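RagA protein (Porphyromonas gingivalis, PDB 6SLN) probably imports peptides across the outer membrane as a TonB-dependent receptor, a transmembrane beta-barrel that encloses a plug domain. Local coordinates at residues N708-D713 with G730-T735; T767-G772 with T783-G788. All blocks are in the same frame, centred on the assembly; numbering follows the deposited sequence.

In the fold
Contacts 1 and 2 lie in series along the chain and meet directly, their centres about 10 Å apart. Both are partly buried: the methionines of contact 1 and Leu769, Phe770 and Trp785 of contact 2 are buried, whereas Asn708 and Lys768 are exposed. Contact 1 joins strand 696-715, at a break, to the beginning of strand 732-746, largely through two methionines. Contact 2 packs the loop after strand 752-764 on strand 783-786 of a smaller antiparallel sheet, through branched aliphatic and aromatic side chains. Ser731 links them: its backbone N and O probably bond to Lys768 O and Thr767 N, with Thr767 and Lys768 forming a classic beta bulge opposite it. Phe770 also packs on Ile712.

Contact 1 of 2, residues N708-D713 with G730-T735; sequences NDMLID and GSMKNT
Ser731 OG is held by two side-chain partners, the hydroxyl OG1 of Thr767 and the ammonium NZ of Lys768, both from the loop that follows strand 752-764. The hydroxyl stands between the backbone N and the carbonyl carbon (chi1 54°), and the two bonds should fix that rotation. Toward segment 708-713, by contrast, Ser731 makes only loose contact: its CB lies 4.2 Å from Asn708 ND2. No hydrogen bond joins the two segments, although the CA atoms of Asn708 and Ser731 come within 5.0 Å of each other.

Apolar packing does the joining instead, and Met710 carries most of it. Its CB lies against the backbone of Gly730, 3.3 Å from Gly730 O. From there CG runs anti to the backbone N, which sends the chain toward Met732, and a bend at chi3 (-76°) brings the methyl round onto its neighbour. Met710 CE touches Met732 SD at 3.4 Å and Met732 CG at 3.5 Å, while the sulfurs, SD of Met710 and SD of Met732, are 3.8 Å apart. Met732 bends at chi3 in the other sense (71°), and the two side chains cross obliquely. Leu152 of the plug domain packs on both methionines, so the sulfur-rich patch also joins barrel to plug.

The backbone is consistent with the absence of cross-strand bonds. Asp709 takes a left-handed conformation that interrupts strand 696-715, and Gly730, with positive phi, follows strand 724-728 as the chain passes toward 732-746. Met710 and Ile712 pair through their backbones with Val729 and Gln727 instead. Side-chain packing thus bridges a break in the antiparallel strand pairing of a TonB-dependent receptor beta-barrel.

Contact 2 of 2, residues T767-G772 with T783-G788; sequences TKLFFG and TIWEIG
Ile787, Leu769 and Trp785 bury the most surface between segments 767-772 and 783-788. Ile787 follows the end of strand 783-786 and lays its whole side chain along the backbone of the loop, where the CA atoms of Thr767 and Ile787 are 4.8 Å apart. Its gamma methyl CG2 rests on the peptide group, 3.6 Å from Thr767 O, and its terminal CD1 reaches 3.7 Å from Lys768 CA.

Leu769 answers from the loop, its side chain leaving the backbone toward the strand and CG anti to the carbonyl carbon (chi1 -71°). The fork of its isobutyl group divides the work. CD2 presses on Trp785 CB at 3.7 Å and approaches the indole obliquely, whereas CD1 lies 3.7 Å from Trp785 O and also reaches Ile787 CG1 at 4.1 Å. Leu769 therefore fills the angle between the tryptophan and the isoleucine.

Trp785 has a second neighbour in Phe770. The phenyl group, in the crowded position between the backbone N and the carbonyl carbon (chi1 34°), brings CE1 to 3.5 Å from Trp785 CZ3. The ring planes stand at 90°, yet the rings meet rim to rim and neither lies over the face of the other. Tyr776 adds another ring against Phe770, and Leu152 of the plug packs on Trp785.

Backbone bonds join Trp785 to Tyr776 and, just past the strand, Ile787 to Asn774, while Thr783 packs on the backbone of the bound peptide. With no hydrogen bond or charge pair between the segments, the direct contact rests on van der Waals packing of methyls, ring edges and a peptide group, while backbone bonds from Ser731 to Thr767 and Lys768 hold the loop separately. Its cohesion, at least around Leu769, Phe770 and Trp785, probably owes much to excluding water.

Contact 1 of 2, residues N708-D713 with G730-T735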
loop_
_atom_site.group_PDB
_atom_site.type_symbol
_atom_site.label_atom_id
_atom_site.label_comp_id
_atom_site.label_asym_id
_atom_site.label_seq_id
_atom_site.Cartn_x
_atom_site.Cartn_y
_atom_site.Cartn_z
ATOM N N ASN A 708 -10.029 35.053 22.718
ATOM C CA ASN A 708 -11.089 34.564 23.593
ATOM C C ASN A 708 -11.684 33.298 23.000
ATOM O O ASN A 708 -11.497 33.005 21.817
ATOM C CB ASN A 708 -12.193 35.614 23.794
ATOM C CG ASN A 708 -12.011 36.408 25.063
ATOM O OD1 ASN A 708 -11.296 37.407 25.084
ATOM N ND2 ASN A 708 -12.629 35.942 26.145
ATOM N N ASP A 709 -12.449 32.571 23.824
ATOM C CA ASP A 709 -12.867 31.203 23.503
ATOM C C ASP A 709 -11.647 30.363 23.120
ATOM O O ASP A 709 -11.677 29.549 22.190
ATOM C CB ASP A 709 -13.927 31.181 22.398
ATOM C CG ASP A 709 -15.264 31.725 22.862
ATOM O OD1 ASP A 709 -15.277 32.384 23.908
ATOM O OD2 ASP A 709 -16.300 31.496 22.196
ATOM N N MET A 710 -10.560 30.570 23.866
ATOM C CA MET A 710 -9.240 30.107 23.464
ATOM C C MET A 710 -9.206 28.592 23.275
ATOM O O MET A 710 -9.598 27.828 24.164
ATOM C CB MET A 710 -8.215 30.548 24.510
ATOM C CG MET A 710 -6.854 29.889 24.390
ATOM S SD MET A 710 -5.535 30.959 24.982
ATOM C CE MET A 710 -5.475 32.046 23.579
ATOM N N LEU A 711 -8.736 28.158 22.107
ATOM C CA LEU A 711 -8.625 26.726 21.829
ATOM C C LEU A 711 -7.399 26.207 22.549
ATOM O O LEU A 711 -6.276 26.340 22.065
ATOM C CB LEU A 711 -8.554 26.460 20.330
ATOM C CG LEU A 711 -9.968 26.394 19.771
ATOM C CD1 LEU A 711 -10.021 26.544 18.256
ATOM C CD2 LEU A 711 -10.606 25.085 20.245
ATOM N N ILE A 712 -7.596 25.649 23.730
ATOM C CA ILE A 712 -6.505 25.040 24.470
ATOM C C ILE A 712 -6.644 23.536 24.341
ATOM O O ILE A 712 -7.734 22.980 24.542
ATOM C CB ILE A 712 -6.496 25.473 25.946
ATOM C CG1 ILE A 712 -6.254 26.987 26.077
ATOM C CG2 ILE A 712 -5.456 24.657 26.725
ATOM C CD1 ILE A 712 -5.790 27.449 27.488
ATOM N N ASP A 713 -5.558 22.886 23.942
ATOM C CA ASP A 713 -5.465 21.432 23.996
ATOM C C ASP A 713 -5.254 21.112 25.475
ATOM O O ASP A 713 -4.129 20.962 25.968
ATOM C CB ASP A 713 -4.334 20.931 23.099
ATOM C CG ASP A 713 -4.426 19.452 22.802
ATOM O OD1 ASP A 713 -5.305 18.782 23.376
ATOM O OD2 ASP A 713 -3.616 18.953 21.994
ATOM N N GLY A 730 -10.054 29.647 28.717
ATOM C CA GLY A 730 -9.011 30.599 28.980
ATOM C C GLY A 730 -8.947 31.716 27.956
ATOM O O GLY A 730 -9.797 31.849 27.076
ATOM N N SER A 731 -7.918 32.551 28.101
ATOM C CA SER A 731 -7.725 33.657 27.169
ATOM C C SER A 731 -6.338 34.260 27.358
ATOM O O SER A 731 -5.745 34.179 28.437
ATOM C CB SER A 731 -8.800 34.737 27.341
ATOM O OG SER A 731 -8.855 35.164 28.682
ATOM N N MET A 732 -5.841 34.856 26.284
ATOM C CA MET A 732 -4.555 35.527 26.211
ATOM C C MET A 732 -4.765 36.942 25.708
ATOM O O MET A 732 -5.893 37.415 25.562
ATOM C CB MET A 732 -3.580 34.829 25.262
ATOM C CG MET A 732 -3.100 33.472 25.657
ATOM S SD MET A 732 -2.255 32.803 24.218
ATOM C CE MET A 732 -0.787 33.851 24.241
ATOM N N LYS A 733 -3.651 37.585 25.374
ATOM C CA LYS A 733 -3.595 38.980 24.974
ATOM C C LYS A 733 -2.181 39.245 24.473
ATOM O O LYS A 733 -1.211 38.708 25.022
ATOM C CB LYS A 733 -3.953 39.899 26.152
ATOM C CG LYS A 733 -4.282 41.342 25.798
ATOM C CD LYS A 733 -4.117 42.250 27.038
ATOM C CE LYS A 733 -5.323 43.147 27.232
ATOM N NZ LYS A 733 -4.971 44.554 27.592
ATOM N N ASN A 734 -2.074 40.049 23.421
ATOM C CA ASN A 734 -0.793 40.354 22.805
ATOM C C ASN A 734 -0.761 41.838 22.495
ATOM O O ASN A 734 -1.605 42.330 21.741
ATOM C CB ASN A 734 -0.580 39.522 21.540
ATOM C CG ASN A 734 0.162 38.242 21.824
ATOM O OD1 ASN A 734 1.360 38.254 22.094
ATOM N ND2 ASN A 734 -0.538 37.132 21.775
ATOM N N THR A 735 0.196 42.550 23.084
ATOM C CA THR A 735 0.281 43.994 22.931
ATOM C C THR A 735 1.699 44.344 22.519
ATOM O O THR A 735 2.657 43.848 23.119
ATOM C CB THR A 735 -0.124 44.689 24.224
ATOM O OG1 THR A 735 -1.448 44.259 24.563
ATOM C CG2 THR A 735 -0.089 46.228 24.079
#

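Contact 2 of 2, residues T767-G772 with T783-G788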
loop_
_atom_site.group_PDB
_atom_site.type_symbol
_atom_site.label_atom_id
_atom_site.label_comp_id
_atom_site.label_asym_id
_atom_site.label_seq_id
_atom_site.Cartn_x
_atom_site.Cartn_y
_atom_site.Cartn_z
ATOM N N THR A 767 -4.459 35.514 30.237
ATOM C CA THR A 767 -5.404 36.170 31.130
ATOM C C THR A 767 -6.392 35.210 31.785
ATOM O O THR A 767 -7.058 35.599 32.750
ATOM C CB THR A 767 -6.162 37.294 30.391
ATOM O OG1 THR A 767 -6.661 36.822 29.139
ATOM C CG2 THR A 767 -5.236 38.458 30.110
ATOM N N LYS A 768 -6.487 33.970 31.320
ATOM C CA LYS A 768 -7.402 32.991 31.886
ATOM C C LYS A 768 -6.943 31.630 31.407
ATOM O O LYS A 768 -6.472 31.497 30.270
ATOM C CB LYS A 768 -8.857 33.247 31.462
ATOM C CG LYS A 768 -9.894 32.467 32.255
ATOM C CD LYS A 768 -11.335 32.640 31.714
ATOM C CE LYS A 768 -11.759 34.091 31.615
ATOM N NZ LYS A 768 -11.674 34.570 30.200
ATOM N N LEU A 769 -7.105 30.615 32.263
ATOM C CA LEU A 769 -6.611 29.281 31.939
ATOM C C LEU A 769 -7.777 28.311 31.976
ATOM O O LEU A 769 -8.753 28.516 31.270
ATOM C CB LEU A 769 -5.457 28.895 32.828
ATOM C CG LEU A 769 -4.174 29.653 32.534
ATOM C CD1 LEU A 769 -3.172 29.552 33.685
ATOM C CD2 LEU A 769 -3.615 29.137 31.231
ATOM N N PHE A 770 -7.669 27.226 32.729
ATOM C CA PHE A 770 -8.671 26.175 32.749
ATOM C C PHE A 770 -8.876 25.734 34.195
ATOM O O PHE A 770 -7.977 25.871 35.031
ATOM C CB PHE A 770 -8.253 24.982 31.871
ATOM C CG PHE A 770 -6.758 24.703 31.840
ATOM C CD1 PHE A 770 -5.913 25.441 31.024
ATOM C CD2 PHE A 770 -6.213 23.679 32.603
ATOM C CE1 PHE A 770 -4.550 25.176 30.974
ATOM C CE2 PHE A 770 -4.856 23.409 32.551
ATOM C CZ PHE A 770 -4.021 24.161 31.735
ATOM N N PHE A 771 -10.068 25.209 34.490
ATOM C CA PHE A 771 -10.384 24.627 35.792
ATOM C C PHE A 771 -10.307 25.641 36.925
ATOM O O PHE A 771 -10.112 25.264 38.091
ATOM C CB PHE A 771 -9.466 23.432 36.104
ATOM C CG PHE A 771 -9.363 22.423 34.977
ATOM C CD1 PHE A 771 -10.422 22.233 34.088
ATOM C CD2 PHE A 771 -8.217 21.662 34.811
ATOM C CE1 PHE A 771 -10.333 21.308 33.045
ATOM C CE2 PHE A 771 -8.126 20.735 33.774
ATOM C CZ PHE A 771 -9.192 20.561 32.886
ATOM N N GLY A 772 -10.442 26.928 36.620
ATOM C CA GLY A 772 -10.214 27.916 37.660
ATOM C C GLY A 772 -8.765 28.121 38.049
ATOM O O GLY A 772 -8.500 28.817 39.034
ATOM N N THR A 783 8.547 25.435 31.791
ATOM C CA THR A 783 7.676 26.546 31.424
ATOM C C THR A 783 6.389 26.524 32.256
ATOM O O THR A 783 5.989 25.498 32.819
ATOM C CB THR A 783 7.320 26.502 29.931
ATOM O OG1 THR A 783 6.456 25.382 29.684
ATOM C CG2 THR A 783 8.578 26.402 29.062
ATOM N N ILE A 784 5.721 27.672 32.318
ATOM C CA ILE A 784 4.484 27.790 33.081
ATOM C C ILE A 784 3.544 28.760 32.382
ATOM O O ILE A 784 3.970 29.757 31.782
ATOM C CB ILE A 784 4.735 28.241 34.534
ATOM C CG1 ILE A 784 3.486 28.024 35.393
ATOM C CG2 ILE A 784 5.111 29.701 34.573
ATOM C CD1 ILE A 784 3.662 28.398 36.833
ATOM N N TRP A 785 2.261 28.420 32.427
ATOM C CA TRP A 785 1.175 29.348 32.176
ATOM C C TRP A 785 0.748 29.958 33.513
ATOM O O TRP A 785 0.428 29.223 34.455
ATOM C CB TRP A 785 0.020 28.609 31.512
ATOM C CG TRP A 785 0.334 28.056 30.139
ATOM C CD1 TRP A 785 1.270 28.518 29.252
ATOM C CD2 TRP A 785 -0.316 26.951 29.492
ATOM N NE1 TRP A 785 1.241 27.762 28.103
ATOM C CE2 TRP A 785 0.274 26.798 28.229
ATOM C CE3 TRP A 785 -1.340 26.078 29.864
ATOM C CZ2 TRP A 785 -0.132 25.809 27.335
ATOM C CZ3 TRP A 785 -1.729 25.086 28.970
ATOM C CH2 TRP A 785 -1.132 24.966 27.728
ATOM N N GLU A 786 0.778 31.289 33.616
ATOM C CA GLU A 786 0.347 31.971 34.835
ATOM C C GLU A 786 -0.392 33.258 34.483
ATOM O O GLU A 786 0.126 34.095 33.739
ATOM C CB GLU A 786 1.534 32.273 35.752
ATOM C CG GLU A 786 1.122 32.851 37.090
ATOM C CD GLU A 786 2.262 32.876 38.076
ATOM O OE1 GLU A 786 3.337 32.371 37.726
ATOM O OE2 GLU A 786 2.089 33.398 39.200
ATOM N N ILE A 787 -1.583 33.432 35.059
ATOM C CA ILE A 787 -2.551 34.398 34.534
ATOM C C ILE A 787 -2.007 35.823 34.491
ATOM O O ILE A 787 -2.427 36.626 33.657
ATOM C CB ILE A 787 -3.866 34.306 35.340
ATOM C CG1 ILE A 787 -4.757 33.219 34.733
ATOM C CG2 ILE A 787 -4.606 35.656 35.405
ATOM C CD1 ILE A 787 -6.120 33.157 35.323
ATOM N N GLY A 788 -1.082 36.177 35.352
ATOM C CA GLY A 788 -0.687 37.556 35.154
ATOM C C GLY A 788 0.406 37.836 34.134
ATOM O O GLY A 788 0.886 38.976 34.069
#